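Local coordinates for protein nigritoxine (Vibrio nigripulchritudo, PDB 5M41) that acts as a bacterial toxin against crustaceans and insects and has a new fold, at residues 555-560 with 691-696; 571-576 with 582-587; 607-612 with 627-632; 697-702 with 707-712. All coordinates share one frame; numbering follows the deposited sequence.

Contact 1 of 4, residues 555-560 with 691-696; sequences QHKDDF and LNNIVE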
loop_
_atom_site.group_PDB
_atom_site.type_symbol
_atom_site.label_atom_id
_atom_site.label_comp_id
_atom_site.label_asym_id
_atom_site.label_seq_id
_atom_site.Cartn_x
_atom_site.Cartn_y
_atom_site.Cartn_z
ATOM N N GLN A 555 -5.503 -5.300 22.482
ATOM C CA GLN A 555 -4.492 -6.196 23.052
ATOM C C GLN A 555 -5.122 -7.135 24.090
ATOM O O GLN A 555 -4.791 -8.312 24.143
ATOM C CB GLN A 555 -3.380 -5.359 23.684
ATOM C CG GLN A 555 -2.076 -6.094 23.963
ATOM C CD GLN A 555 -1.063 -5.195 24.637
ATOM O OE1 GLN A 555 -0.901 -5.241 25.854
ATOM N NE2 GLN A 555 -0.417 -4.337 23.859
ATOM N N HIS A 556 -6.062 -6.623 24.875
ATOM C CA HIS A 556 -6.789 -7.432 25.868
ATOM C C HIS A 556 -8.243 -7.642 25.539
ATOM O O HIS A 556 -9.129 -7.670 26.433
ATOM C CB HIS A 556 -6.573 -6.836 27.246
ATOM C CG HIS A 556 -5.146 -6.931 27.686
ATOM N ND1 HIS A 556 -4.659 -8.024 28.284
ATOM C CD2 HIS A 556 -4.071 -6.068 27.498
ATOM C CE1 HIS A 556 -3.331 -7.854 28.514
ATOM N NE2 HIS A 556 -2.980 -6.657 28.035
ATOM N N LYS A 557 -8.492 -7.856 24.245
ATOM C CA LYS A 557 -9.869 -7.906 23.707
ATOM C C LYS A 557 -10.742 -9.019 24.270
ATOM O O LYS A 557 -11.956 -8.895 24.258
ATOM C CB LYS A 557 -9.868 -7.978 22.170
ATOM C CG LYS A 557 -9.161 -9.200 21.601
ATOM C CD LYS A 557 -9.467 -9.280 20.110
ATOM C CE LYS A 557 -8.954 -10.573 19.507
ATOM N NZ LYS A 557 -9.353 -10.640 18.068
ATOM N N ASP A 558 -10.121 -10.088 24.773
ATOM C CA ASP A 558 -10.847 -11.255 25.297
ATOM C C ASP A 558 -11.266 -11.182 26.768
ATOM O O ASP A 558 -12.048 -12.013 27.220
ATOM C CB ASP A 558 -10.011 -12.527 25.089
ATOM C CG ASP A 558 -9.631 -12.748 23.633
ATOM O OD1 ASP A 558 -10.530 -12.686 22.766
ATOM O OD2 ASP A 558 -8.433 -12.987 23.355
ATOM N N ASP A 559 -10.745 -10.218 27.524
ATOM C CA ASP A 559 -11.015 -10.168 28.972
ATOM C C ASP A 559 -12.292 -9.414 29.302
ATOM O O ASP A 559 -12.623 -8.416 28.648
ATOM C CB ASP A 559 -9.861 -9.525 29.746
ATOM C CG ASP A 559 -8.498 -10.160 29.440
ATOM O OD1 ASP A 559 -8.362 -11.404 29.470
ATOM O OD2 ASP A 559 -7.547 -9.392 29.179
ATOM N N PHE A 560 -12.974 -9.880 30.350
ATOM C CA PHE A 560 -14.238 -9.302 30.814
ATOM C C PHE A 560 -14.037 -8.616 32.148
ATOM O O PHE A 560 -13.141 -8.982 32.925
ATOM C CB PHE A 560 -15.310 -10.384 30.966
ATOM C CG PHE A 560 -15.801 -10.950 29.665
ATOM C CD1 PHE A 560 -17.055 -10.574 29.157
ATOM C CD2 PHE A 560 -15.046 -11.890 28.963
ATOM C CE1 PHE A 560 -17.532 -11.101 27.964
ATOM C CE2 PHE A 560 -15.520 -12.434 27.776
ATOM C CZ PHE A 560 -16.757 -12.029 27.269
ATOM N N LEU A 691 -15.912 -5.650 11.387
ATOM C CA LEU A 691 -17.012 -6.632 11.376
ATOM C C LEU A 691 -16.697 -7.954 12.100
ATOM O O LEU A 691 -17.542 -8.450 12.853
ATOM C CB LEU A 691 -17.484 -6.918 9.941
ATOM C CG LEU A 691 -18.822 -7.629 9.777
ATOM C CD1 LEU A 691 -19.944 -6.892 10.500
ATOM C CD2 LEU A 691 -19.156 -7.762 8.304
ATOM N N ASN A 692 -15.516 -8.529 11.848
ATOM C CA ASN A 692 -15.062 -9.739 12.574
ATOM C C ASN A 692 -15.034 -9.535 14.108
ATOM O O ASN A 692 -15.471 -10.403 14.869
ATOM C CB ASN A 692 -13.663 -10.175 12.104
ATOM C CG ASN A 692 -13.666 -10.730 10.679
ATOM O OD1 ASN A 692 -14.721 -11.003 10.103
ATOM N ND2 ASN A 692 -12.477 -10.883 10.095
ATOM N N ASN A 693 -14.503 -8.385 14.544
ATOM C CA ASN A 693 -14.484 -8.047 15.963
ATOM C C ASN A 693 -15.874 -7.842 16.569
ATOM O O ASN A 693 -16.091 -8.204 17.713
ATOM C CB ASN A 693 -13.582 -6.844 16.223
ATOM C CG ASN A 693 -12.129 -7.234 16.298
ATOM O OD1 ASN A 693 -11.756 -8.087 17.084
ATOM N ND2 ASN A 693 -11.301 -6.606 15.487
ATOM N N ILE A 694 -16.815 -7.276 15.802
ATOM C CA ILE A 694 -18.204 -7.144 16.253
ATOM C C ILE A 694 -18.782 -8.536 16.553
ATOM O O ILE A 694 -19.412 -8.768 17.603
ATOM C CB ILE A 694 -19.058 -6.433 15.192
ATOM C CG1 ILE A 694 -18.783 -4.926 15.191
ATOM C CG2 ILE A 694 -20.551 -6.747 15.352
ATOM C CD1 ILE A 694 -19.471 -4.199 14.057
ATOM N N VAL A 695 -18.550 -9.446 15.621
ATOM C CA VAL A 695 -19.075 -10.790 15.664
ATOM C C VAL A 695 -18.370 -11.587 16.773
ATOM O O VAL A 695 -19.022 -12.224 17.622
ATOM C CB VAL A 695 -18.929 -11.441 14.260
ATOM C CG1 VAL A 695 -19.098 -12.948 14.315
ATOM C CG2 VAL A 695 -19.970 -10.840 13.309
ATOM N N GLU A 696 -17.046 -11.540 16.768
ATOM C CA GLU A 696 -16.251 -12.228 17.788
ATOM C C GLU A 696 -16.619 -11.747 19.196
ATOM O O GLU A 696 -16.706 -12.567 20.095
ATOM C CB GLU A 696 -14.755 -12.055 17.517
ATOM C CG GLU A 696 -13.832 -12.672 18.557
ATOM C CD GLU A 696 -12.358 -12.483 18.205
ATOM O OE1 GLU A 696 -11.956 -11.340 17.881
ATOM O OE2 GLU A 696 -11.595 -13.479 18.242
#
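Lys557 reaches across to helix 688-704 and pairs with Glu696 in a salt bridge, NZ to OE1 2.7 Å. The ammonium comes in on the syn side of OE1 and stays near the carboxylate plane, 19° out of it, while OE2 lies farther from NZ at 3.6 Å. Lys557 places CG between its backbone N and carbonyl carbon (chi1 60°) and then runs straight out. Glu696 is extended as well, and the two chains cross at about a right angle. The carboxylate of Asp558 is not far away, OD1 to Glu696 OE2 4.7 Å; the like charges may oppose each other mildly, an effect the lysine probably offsets.

The turn carrying Lys557 follows helix 546-555 and leads into strand 560-562, an outermost strand of a six-stranded antiparallel sheet. It is a type I beta turn from His556 to Asp559, closed by Asp559 N to His556 O. The His556 ring adds a weak hydrogen bond from ND1 to Asp559 OD2, at 3.3 Å, and NE2 is hydrogen-bonded to Val497 O of strand 496-500.

Beside the ion pair, Asn693 OD1 stands 3.6 Å from Lys557 NZ, but its hydrogen bond goes to Asn578 ND2, in the turn of the neighbouring hairpin. One helical turn separates Asn693 from Glu696, so both side chains face the lysine tip.

Contact 2 of 4, residues 571-576 with 582-587; sequences QGIIAV and FVHHSH
Ile574 and His585 form the hydrogen-bonded pair nearest the turn. Ile574 N donates to His585 O at 2.7 Å, almost straight onto the carbonyl oxygen (C=O...N 172°), and His585 N returns a bond to Ile574 O at 3.0 Å. Farther from the turn, Gly572 and His587 form a second hydrogen-bonded pair: His587 N to Gly572 O is 3.2 Å, whereas the return from Gly572 N to His587 O is weak, with an N-H...O angle of 126°. Between them sits the non-hydrogen-bonded pair Ile573 and Ser586.

These are the two strands of an antiparallel beta hairpin, 571-576 and 583-589, second and third in a six-stranded sheet. Toward the turn they part, and water takes over: one molecule accepts from Val576 N and donates to Val583 O, while another donates to both Val576 O and Val583 O.

CH-pi contacts join the side chains. On one face CG2 of Ile573 sits over the His584 ring, 3.9 Å from its centroid. His584 ND1 is buried there with no partner in the model. On the other face Ile574 CB lies over the His585 ring, 3.7 Å from the centroid and displaced toward the rim. With chi1 at 60°, the His585 ring swings across toward the neighbouring strand, and its NE2 is hydrogen-bonded to Asn704 ND2 of helix 688-704, which packs against this face. His587 approaches the same isoleucine obliquely, CE1 to CG1 4.1 Å.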
loop_
_atom_site.group_PDB
_atom_site.type_symbol
_atom_site.label_atom_id
_atom_site.label_comp_id
_atom_site.label_asym_id
_atom_site.label_seq_id
_atom_site.Cartn_x
_atom_site.Cartn_y
_atom_site.Cartn_z
ATOM N N GLN A 571 -27.116 -6.325 40.511
ATOM C CA GLN A 571 -26.888 -6.709 39.104
ATOM C C GLN A 571 -25.426 -6.571 38.666
ATOM O O GLN A 571 -24.896 -5.449 38.526
ATOM C CB GLN A 571 -27.833 -5.979 38.115
ATOM C CG GLN A 571 -27.561 -6.342 36.637
ATOM C CD GLN A 571 -28.534 -5.724 35.611
ATOM O OE1 GLN A 571 -28.510 -4.512 35.361
ATOM N NE2 GLN A 571 -29.366 -6.571 34.986
ATOM N N GLY A 572 -24.777 -7.716 38.466
ATOM C CA GLY A 572 -23.468 -7.749 37.817
ATOM C C GLY A 572 -23.695 -7.536 36.315
ATOM O O GLY A 572 -24.655 -8.084 35.750
ATOM N N ILE A 573 -22.849 -6.706 35.695
ATOM C CA ILE A 573 -22.915 -6.397 34.259
ATOM C C ILE A 573 -21.527 -6.704 33.691
ATOM O O ILE A 573 -20.561 -5.974 33.963
ATOM C CB ILE A 573 -23.298 -4.921 33.982
ATOM C CG1 ILE A 573 -24.685 -4.591 34.562
ATOM C CG2 ILE A 573 -23.286 -4.640 32.479
ATOM C CD1 ILE A 573 -25.056 -3.114 34.535
ATOM N N ILE A 574 -21.427 -7.804 32.936
ATOM C CA ILE A 574 -20.118 -8.373 32.581
ATOM C C ILE A 574 -19.844 -8.096 31.094
ATOM O O ILE A 574 -20.603 -8.551 30.205
ATOM C CB ILE A 574 -20.045 -9.900 32.866
ATOM C CG1 ILE A 574 -20.724 -10.278 34.208
ATOM C CG2 ILE A 574 -18.606 -10.407 32.791
ATOM C CD1 ILE A 574 -20.006 -9.783 35.455
ATOM N N ALA A 575 -18.785 -7.335 30.832
ATOM C CA ALA A 575 -18.533 -6.767 29.497
ATOM C C ALA A 575 -17.121 -7.035 29.016
ATOM O O ALA A 575 -16.146 -6.845 29.763
ATOM C CB ALA A 575 -18.795 -5.262 29.508
ATOM N N VAL A 576 -17.009 -7.441 27.755
ATOM C CA VAL A 576 -15.714 -7.748 27.179
ATOM C C VAL A 576 -14.969 -6.433 26.820
ATOM O O VAL A 576 -15.614 -5.393 26.631
ATOM C CB VAL A 576 -15.860 -8.727 25.977
ATOM C CG1 VAL A 576 -16.332 -8.007 24.719
ATOM C CG2 VAL A 576 -14.539 -9.436 25.706
ATOM N N PHE A 582 -20.716 -4.601 21.143
ATOM C CA PHE A 582 -22.007 -3.913 21.340
ATOM C C PHE A 582 -22.958 -4.756 22.175
ATOM O O PHE A 582 -24.194 -4.542 22.168
ATOM C CB PHE A 582 -22.642 -3.524 19.996
ATOM C CG PHE A 582 -21.829 -2.516 19.232
ATOM C CD1 PHE A 582 -21.963 -1.154 19.496
ATOM C CD2 PHE A 582 -20.882 -2.932 18.297
ATOM C CE1 PHE A 582 -21.172 -0.222 18.832
ATOM C CE2 PHE A 582 -20.080 -2.005 17.628
ATOM C CZ PHE A 582 -20.231 -0.651 17.897
ATOM N N VAL A 583 -22.365 -5.698 22.915
ATOM C CA VAL A 583 -23.107 -6.603 23.799
ATOM C C VAL A 583 -22.429 -6.719 25.161
ATOM O O VAL A 583 -21.270 -6.341 25.332
ATOM C CB VAL A 583 -23.246 -8.035 23.202
ATOM C CG1 VAL A 583 -24.073 -8.016 21.913
ATOM C CG2 VAL A 583 -21.876 -8.676 22.966
ATOM N N HIS A 584 -23.170 -7.256 26.123
ATOM C CA HIS A 584 -22.625 -7.667 27.410
ATOM C C HIS A 584 -23.604 -8.650 27.967
ATOM O O HIS A 584 -24.711 -8.807 27.407
ATOM C CB HIS A 584 -22.408 -6.473 28.346
ATOM C CG HIS A 584 -23.654 -5.652 28.593
ATOM N ND1 HIS A 584 -24.610 -6.024 29.476
ATOM C CD2 HIS A 584 -24.073 -4.447 28.049
ATOM C CE1 HIS A 584 -25.589 -5.106 29.488
ATOM N NE2 HIS A 584 -25.264 -4.142 28.614
ATOM N N HIS A 585 -23.217 -9.361 29.026
ATOM C CA HIS A 585 -24.172 -10.186 29.748
ATOM C C HIS A 585 -24.324 -9.734 31.173
ATOM O O HIS A 585 -23.471 -9.031 31.699
ATOM C CB HIS A 585 -23.871 -11.680 29.653
ATOM C CG HIS A 585 -22.525 -12.089 30.211
ATOM N ND1 HIS A 585 -22.370 -12.558 31.468
ATOM C CD2 HIS A 585 -21.262 -12.146 29.610
ATOM C CE1 HIS A 585 -21.076 -12.883 31.666
ATOM N NE2 HIS A 585 -20.399 -12.621 30.527
ATOM N N SER A 586 -25.428 -10.113 31.804
ATOM C CA SER A 586 -25.693 -9.651 33.159
ATOM C C SER A 586 -26.640 -10.587 33.883
ATOM O O SER A 586 -27.288 -11.446 33.269
ATOM C CB SER A 586 -26.263 -8.226 33.130
ATOM O OG SER A 586 -27.559 -8.225 32.575
ATOM N N HIS A 587 -26.718 -10.401 35.199
ATOM C CA HIS A 587 -27.442 -11.296 36.078
ATOM C C HIS A 587 -27.533 -10.650 37.425
ATOM O O HIS A 587 -26.811 -9.697 37.716
ATOM C CB HIS A 587 -26.699 -12.623 36.196
ATOM C CG HIS A 587 -25.308 -12.482 36.750
ATOM N ND1 HIS A 587 -24.212 -12.607 35.984
ATOM C CD2 HIS A 587 -24.858 -12.182 38.043
ATOM C CE1 HIS A 587 -23.115 -12.404 36.729
ATOM N NE2 HIS A 587 -23.513 -12.143 37.998
HETATM O O HOH W 1 -18.402 -5.224 26.035
HETATM O O HOH W 2 -19.412 -8.160 26.463
#

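Contact 3 of 4, residues 607-612 with 627-632; sequences LTYIEG and EWLVRK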
loop_
_atom_site.group_PDB
_atom_site.type_symbol
_atom_site.label_atom_id
_atom_site.label_comp_id
_atom_site.label_asym_id
_atom_site.label_seq_id
_atom_site.Cartn_x
_atom_site.Cartn_y
_atom_site.Cartn_z
ATOM N N LEU A 607 -26.840 0.560 16.540
ATOM C CA LEU A 607 -27.531 1.272 15.453
ATOM C C LEU A 607 -26.680 2.434 14.929
ATOM O O LEU A 607 -26.480 2.562 13.710
ATOM C CB LEU A 607 -28.933 1.776 15.880
ATOM C CG LEU A 607 -29.715 2.644 14.881
ATOM C CD1 LEU A 607 -29.912 1.923 13.541
ATOM C CD2 LEU A 607 -31.051 3.136 15.451
ATOM N N THR A 608 -26.178 3.257 15.846
ATOM C CA THR A 608 -25.413 4.448 15.481
ATOM C C THR A 608 -24.143 4.032 14.778
ATOM O O THR A 608 -23.817 4.564 13.709
ATOM C CB THR A 608 -25.084 5.341 16.698
ATOM O OG1 THR A 608 -26.309 5.827 17.263
ATOM C CG2 THR A 608 -24.244 6.551 16.274
ATOM N N TYR A 609 -23.435 3.073 15.360
ATOM C CA TYR A 609 -22.172 2.658 14.749
ATOM C C TYR A 609 -22.394 2.125 13.334
ATOM O O TYR A 609 -21.710 2.544 12.408
ATOM C CB TYR A 609 -21.380 1.678 15.625
ATOM C CG TYR A 609 -20.111 1.193 14.955
ATOM C CD1 TYR A 609 -18.952 1.978 14.950
ATOM C CD2 TYR A 609 -20.077 -0.035 14.295
ATOM C CE1 TYR A 609 -17.793 1.546 14.320
ATOM C CE2 TYR A 609 -18.923 -0.483 13.660
ATOM C CZ TYR A 609 -17.783 0.310 13.681
ATOM O OH TYR A 609 -16.629 -0.133 13.050
ATOM N N ILE A 610 -23.366 1.240 13.166
ATOM C CA ILE A 610 -23.602 0.608 11.879
ATOM C C ILE A 610 -24.065 1.630 10.821
ATOM O O ILE A 610 -23.558 1.617 9.683
ATOM C CB ILE A 610 -24.559 -0.601 12.011
ATOM C CG1 ILE A 610 -23.875 -1.721 12.809
ATOM C CG2 ILE A 610 -25.010 -1.132 10.639
ATOM C CD1 ILE A 610 -22.634 -2.327 12.155
ATOM N N GLU A 611 -24.980 2.527 11.192
ATOM C CA GLU A 611 -25.405 3.600 10.288
ATOM C C GLU A 611 -24.214 4.459 9.867
ATOM O O GLU A 611 -24.116 4.860 8.718
ATOM C CB GLU A 611 -26.519 4.448 10.905
ATOM C CG GLU A 611 -27.817 3.671 11.106
ATOM C CD GLU A 611 -28.447 3.244 9.787
ATOM O OE1 GLU A 611 -28.643 4.114 8.931
ATOM O OE2 GLU A 611 -28.755 2.050 9.601
ATOM N N GLY A 612 -23.284 4.694 10.787
ATOM C CA GLY A 612 -22.063 5.410 10.463
ATOM C C GLY A 612 -21.208 4.640 9.473
ATOM O O GLY A 612 -20.790 5.186 8.443
ATOM N N GLU A 627 -11.860 7.285 18.405
ATOM C CA GLU A 627 -12.395 8.089 19.492
ATOM C C GLU A 627 -13.856 7.678 19.723
ATOM O O GLU A 627 -14.292 7.532 20.875
ATOM C CB GLU A 627 -12.273 9.589 19.172
ATOM C CG GLU A 627 -10.838 10.112 19.215
ATOM C CD GLU A 627 -10.700 11.601 18.915
ATOM O OE1 GLU A 627 -11.622 12.229 18.382
ATOM O OE2 GLU A 627 -9.637 12.166 19.202
ATOM N N TRP A 628 -14.599 7.452 18.632
ATOM C CA TRP A 628 -16.009 7.108 18.766
ATOM C C TRP A 628 -16.195 5.835 19.556
ATOM O O TRP A 628 -17.074 5.761 20.423
ATOM C CB TRP A 628 -16.721 7.063 17.405
ATOM C CG TRP A 628 -18.227 6.944 17.522
ATOM C CD1 TRP A 628 -19.179 7.953 17.378
ATOM C CD2 TRP A 628 -19.003 5.736 17.836
ATOM N NE1 TRP A 628 -20.450 7.454 17.564
ATOM C CE2 TRP A 628 -20.410 6.142 17.856
ATOM C CE3 TRP A 628 -18.678 4.406 18.100
ATOM C CZ2 TRP A 628 -21.434 5.236 18.115
ATOM C CZ3 TRP A 628 -19.717 3.503 18.364
ATOM C CH2 TRP A 628 -21.055 3.912 18.373
ATOM N N LEU A 629 -15.370 4.826 19.275
ATOM C CA LEU A 629 -15.504 3.503 19.903
ATOM C C LEU A 629 -15.087 3.482 21.379
ATOM O O LEU A 629 -15.726 2.825 22.208
ATOM C CB LEU A 629 -14.709 2.448 19.112
ATOM C CG LEU A 629 -15.318 2.111 17.739
ATOM C CD1 LEU A 629 -14.321 1.389 16.827
ATOM C CD2 LEU A 629 -16.609 1.311 17.916
ATOM N N VAL A 630 -14.014 4.194 21.697
ATOM C CA VAL A 630 -13.581 4.342 23.070
ATOM C C VAL A 630 -14.688 5.073 23.832
ATOM O O VAL A 630 -15.061 4.650 24.915
ATOM C CB VAL A 630 -12.223 5.090 23.164
ATOM C CG1 VAL A 630 -11.926 5.529 24.598
ATOM C CG2 VAL A 630 -11.100 4.194 22.641
ATOM N N ARG A 631 -15.235 6.140 23.245
ATOM C CA ARG A 631 -16.263 6.937 23.921
ATOM C C ARG A 631 -17.574 6.166 24.120
ATOM O O ARG A 631 -18.332 6.457 25.043
ATOM C CB ARG A 631 -16.491 8.248 23.172
ATOM C CG ARG A 631 -17.482 9.206 23.815
ATOM C CD ARG A 631 -17.547 10.526 23.058
ATOM N NE ARG A 631 -17.801 10.331 21.630
ATOM C CZ ARG A 631 -16.970 10.710 20.660
ATOM N NH1 ARG A 631 -15.835 11.325 20.952
ATOM N NH2 ARG A 631 -17.278 10.487 19.392
ATOM N N LYS A 632 -17.826 5.163 23.274
ATOM C CA LYS A 632 -19.053 4.361 23.351
ATOM C C LYS A 632 -19.205 3.729 24.737
ATOM O O LYS A 632 -20.310 3.691 25.276
ATOM C CB LYS A 632 -19.098 3.315 22.207
ATOM C CG LYS A 632 -20.121 2.179 22.305
ATOM C CD LYS A 632 -19.481 0.921 22.888
ATOM C CE LYS A 632 -20.519 -0.144 23.196
ATOM N NZ LYS A 632 -20.037 -1.191 24.155
#
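Tyr609 and Trp628 fill the gap between two antiparallel helices, 603-614 and 625-632, which are joined through a short helix at 618-621. The local axes run at 171° but stay 11.9 Å apart, so bulky side chains have to bridge the distance.

Trp628 points at the partner helix, its CG anti to the backbone N (chi1 -170°), which carries the six-membered end of the indole up to the Tyr609 backbone. Trp628 CH2 meets Tyr609 CB at 3.6 Å. The two aromatic rings lie oblique to one another, planes at 41° and centroids 5.7 Å apart. Phe618 of the connecting helix meets the indole edge-to-face.

Tyr609 stretches past the tryptophan, and its hydroxyl is hydrogen-bonded to Glu625 OE2, one turn before Leu629. That leucine stands beside both aromatics: Leu629 CD2 is in plane at the edge of the indole and 3.8 Å from Tyr609 CE1. Thr608 uses its two branches differently: OG1 is hydrogen-bonded to Asn604 O and to Leu642 N, while CG2 is turned to the indole and touches Trp628 CZ2 at 3.6 Å.

Contact 4 of 4, residues 697-702 with 707-712; sequences SMRATA and ASPDTL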
loop_
_atom_site.group_PDB
_atom_site.type_symbol
_atom_site.label_atom_id
_atom_site.label_comp_id
_atom_site.label_asym_id
_atom_site.label_seq_id
_atom_site.Cartn_x
_atom_site.Cartn_y
_atom_site.Cartn_z
ATOM N N SER A 697 -16.859 -10.438 19.376
ATOM C CA SER A 697 -17.359 -9.901 20.662
ATOM C C SER A 697 -18.641 -10.595 21.060
ATOM O O SER A 697 -18.813 -10.993 22.210
ATOM C CB SER A 697 -17.680 -8.412 20.575
ATOM O OG SER A 697 -16.514 -7.632 20.591
ATOM N N MET A 698 -19.553 -10.724 20.103
ATOM C CA MET A 698 -20.839 -11.342 20.391
ATOM C C MET A 698 -20.714 -12.801 20.817
ATOM O O MET A 698 -21.326 -13.215 21.803
ATOM C CB MET A 698 -21.767 -11.171 19.204
ATOM C CG MET A 698 -22.086 -9.701 19.008
ATOM S SD MET A 698 -23.114 -9.491 17.552
ATOM C CE MET A 698 -23.362 -7.726 17.609
ATOM N N ARG A 699 -19.899 -13.548 20.083
ATOM C CA ARG A 699 -19.636 -14.957 20.366
ATOM C C ARG A 699 -18.918 -15.166 21.710
ATOM O O ARG A 699 -19.302 -16.041 22.496
ATOM C CB ARG A 699 -18.833 -15.581 19.213
ATOM C CG ARG A 699 -19.673 -15.853 17.975
ATOM C CD ARG A 699 -18.824 -16.321 16.798
ATOM N NE ARG A 699 -19.654 -16.543 15.612
ATOM C CZ ARG A 699 -19.197 -16.610 14.358
ATOM N NH1 ARG A 699 -17.905 -16.451 14.110
ATOM N NH2 ARG A 699 -20.038 -16.841 13.349
ATOM N N ALA A 700 -17.897 -14.358 21.983
ATOM C CA ALA A 700 -17.202 -14.411 23.281
ATOM C C ALA A 700 -18.158 -14.110 24.455
ATOM O O ALA A 700 -18.072 -14.748 25.507
ATOM C CB ALA A 700 -15.990 -13.473 23.303
ATOM N N THR A 701 -19.076 -13.159 24.259
ATOM C CA THR A 701 -20.014 -12.755 25.301
ATOM C C THR A 701 -21.014 -13.874 25.569
ATOM O O THR A 701 -21.245 -14.217 26.721
ATOM C CB THR A 701 -20.687 -11.413 24.956
ATOM O OG1 THR A 701 -19.683 -10.387 24.890
ATOM C CG2 THR A 701 -21.717 -11.007 25.991
ATOM N N ALA A 702 -21.562 -14.477 24.505
ATOM C CA ALA A 702 -22.447 -15.653 24.630
ATOM C C ALA A 702 -21.756 -16.777 25.399
ATOM O O ALA A 702 -22.333 -17.372 26.317
ATOM C CB ALA A 702 -22.882 -16.153 23.256
ATOM N N ALA A 707 -23.342 -19.744 27.710
ATOM C CA ALA A 707 -24.318 -20.127 26.687
ATOM C C ALA A 707 -23.660 -20.256 25.308
ATOM O O ALA A 707 -22.448 -20.477 25.203
ATOM C CB ALA A 707 -25.493 -19.141 26.672
ATOM N N SER A 708 -24.467 -20.137 24.260
ATOM C CA SER A 708 -23.965 -20.144 22.901
ATOM C C SER A 708 -24.985 -19.424 22.060
ATOM O O SER A 708 -26.159 -19.345 22.438
ATOM C CB SER A 708 -23.770 -21.569 22.377
ATOM O OG SER A 708 -25.029 -22.194 22.186
ATOM N N PRO A 709 -24.552 -18.918 20.891
ATOM C CA PRO A 709 -25.480 -18.169 20.049
ATOM C C PRO A 709 -26.760 -18.941 19.673
ATOM O O PRO A 709 -27.844 -18.344 19.628
ATOM C CB PRO A 709 -24.622 -17.809 18.827
ATOM C CG PRO A 709 -23.219 -17.745 19.381
ATOM C CD PRO A 709 -23.173 -18.889 20.361
ATOM N N ASP A 710 -26.658 -20.244 19.422
ATOM C CA ASP A 710 -27.868 -21.011 19.062
ATOM C C ASP A 710 -28.749 -21.437 20.257
ATOM O O ASP A 710 -29.830 -21.970 20.048
ATOM C CB ASP A 710 -27.526 -22.234 18.193
ATOM C CG ASP A 710 -26.544 -23.182 18.873
ATOM O OD1 ASP A 710 -26.228 -22.996 20.066
ATOM O OD2 ASP A 710 -26.076 -24.123 18.206
ATOM N N THR A 711 -28.289 -21.212 21.490
ATOM C CA THR A 711 -29.103 -21.529 22.683
ATOM C C THR A 711 -29.659 -20.251 23.351
ATOM O O THR A 711 -30.363 -20.313 24.361
ATOM C CB THR A 711 -28.348 -22.414 23.714
ATOM O OG1 THR A 711 -27.161 -21.759 24.174
ATOM C CG2 THR A 711 -27.961 -23.796 23.113
ATOM N N LEU A 712 -29.330 -19.102 22.769
ATOM C CA LEU A 712 -29.809 -17.813 23.238
ATOM C C LEU A 712 -30.973 -17.301 22.405
ATOM O O LEU A 712 -30.796 -16.953 21.229
ATOM C CB LEU A 712 -28.665 -16.792 23.254
ATOM C CG LEU A 712 -27.626 -16.988 24.378
ATOM C CD1 LEU A 712 -26.365 -16.189 24.090
ATOM C CD2 LEU A 712 -28.214 -16.587 25.723
#
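Ala702 CB packs against two side chains of the segment that folds back on it, Leu712 CD1 (3.6 Å) and Pro709 CD (4.0 Å). This is the C-terminal part of helix 688-704 and the loop that leaves it for strand 713-715, an outermost strand of the six-stranded sheet. Ala707 N donates to Ala702 O at 2.9 Å, the donor tilted 21° from the carbonyl plane; this 6→1 bond is consistent with a Schellman-type C-cap. The chain reverses within a few residues and brings Pro709 and Leu712 against Ala702.

Leu712 points at the helix. Its CG is anti to the carbonyl carbon (chi1 -73°), and the CD1 branch makes the touch; the same residue also packs on Leu667 of helix 667-676 and on Leu599 of the sheet. Pro709 presents the CD edge of its ring to Ala702, while its CG lies loosely alongside the aliphatic part of Arg699, CG to CG 4.3 Å. The arginine runs on extended to a weak, long ion pair with Glu675.

Beyond Ala707, Ser708 to Thr711 make a tight turn, closed by Thr711 N to Ser708 O and braced by Ser708 OG, which donates to Asp710 OD1 at 2.6 Å.

Thr701 points away from this loop, and its side chain packs on Val583 and His585 of strand 583-589. Its hydroxyl bonds back to the preceding turn of the helix: OG1 and N of Thr701 reach Ser697 O from opposite faces of that carbonyl, OG1 at 2.9 Å.

Helix 688-704 is shared: contact 1 uses its first half and contact 4 the turns that follow, about 13 Å between centres. The centres of contacts 2 and 4 are about 12 Å apart, and the two touch where Val583 CG2 meets Thr701 OG1 at 3.4 Å. Phe560 ties contact 1 both to contact 2, against Val576, and to contact 4, against Thr701. Phe582 bridges contact 2 to contact 3, its CZ 3.5 Å from Tyr609 CB. Contacts 3 and 4 do not touch, their nearest atoms about 8 Å apart. Contacts 2 and 3 are nested inside the loop closed by contact 1. The magnesium site at Val189, Glu192 and Asp195 includes no residue of these contacts.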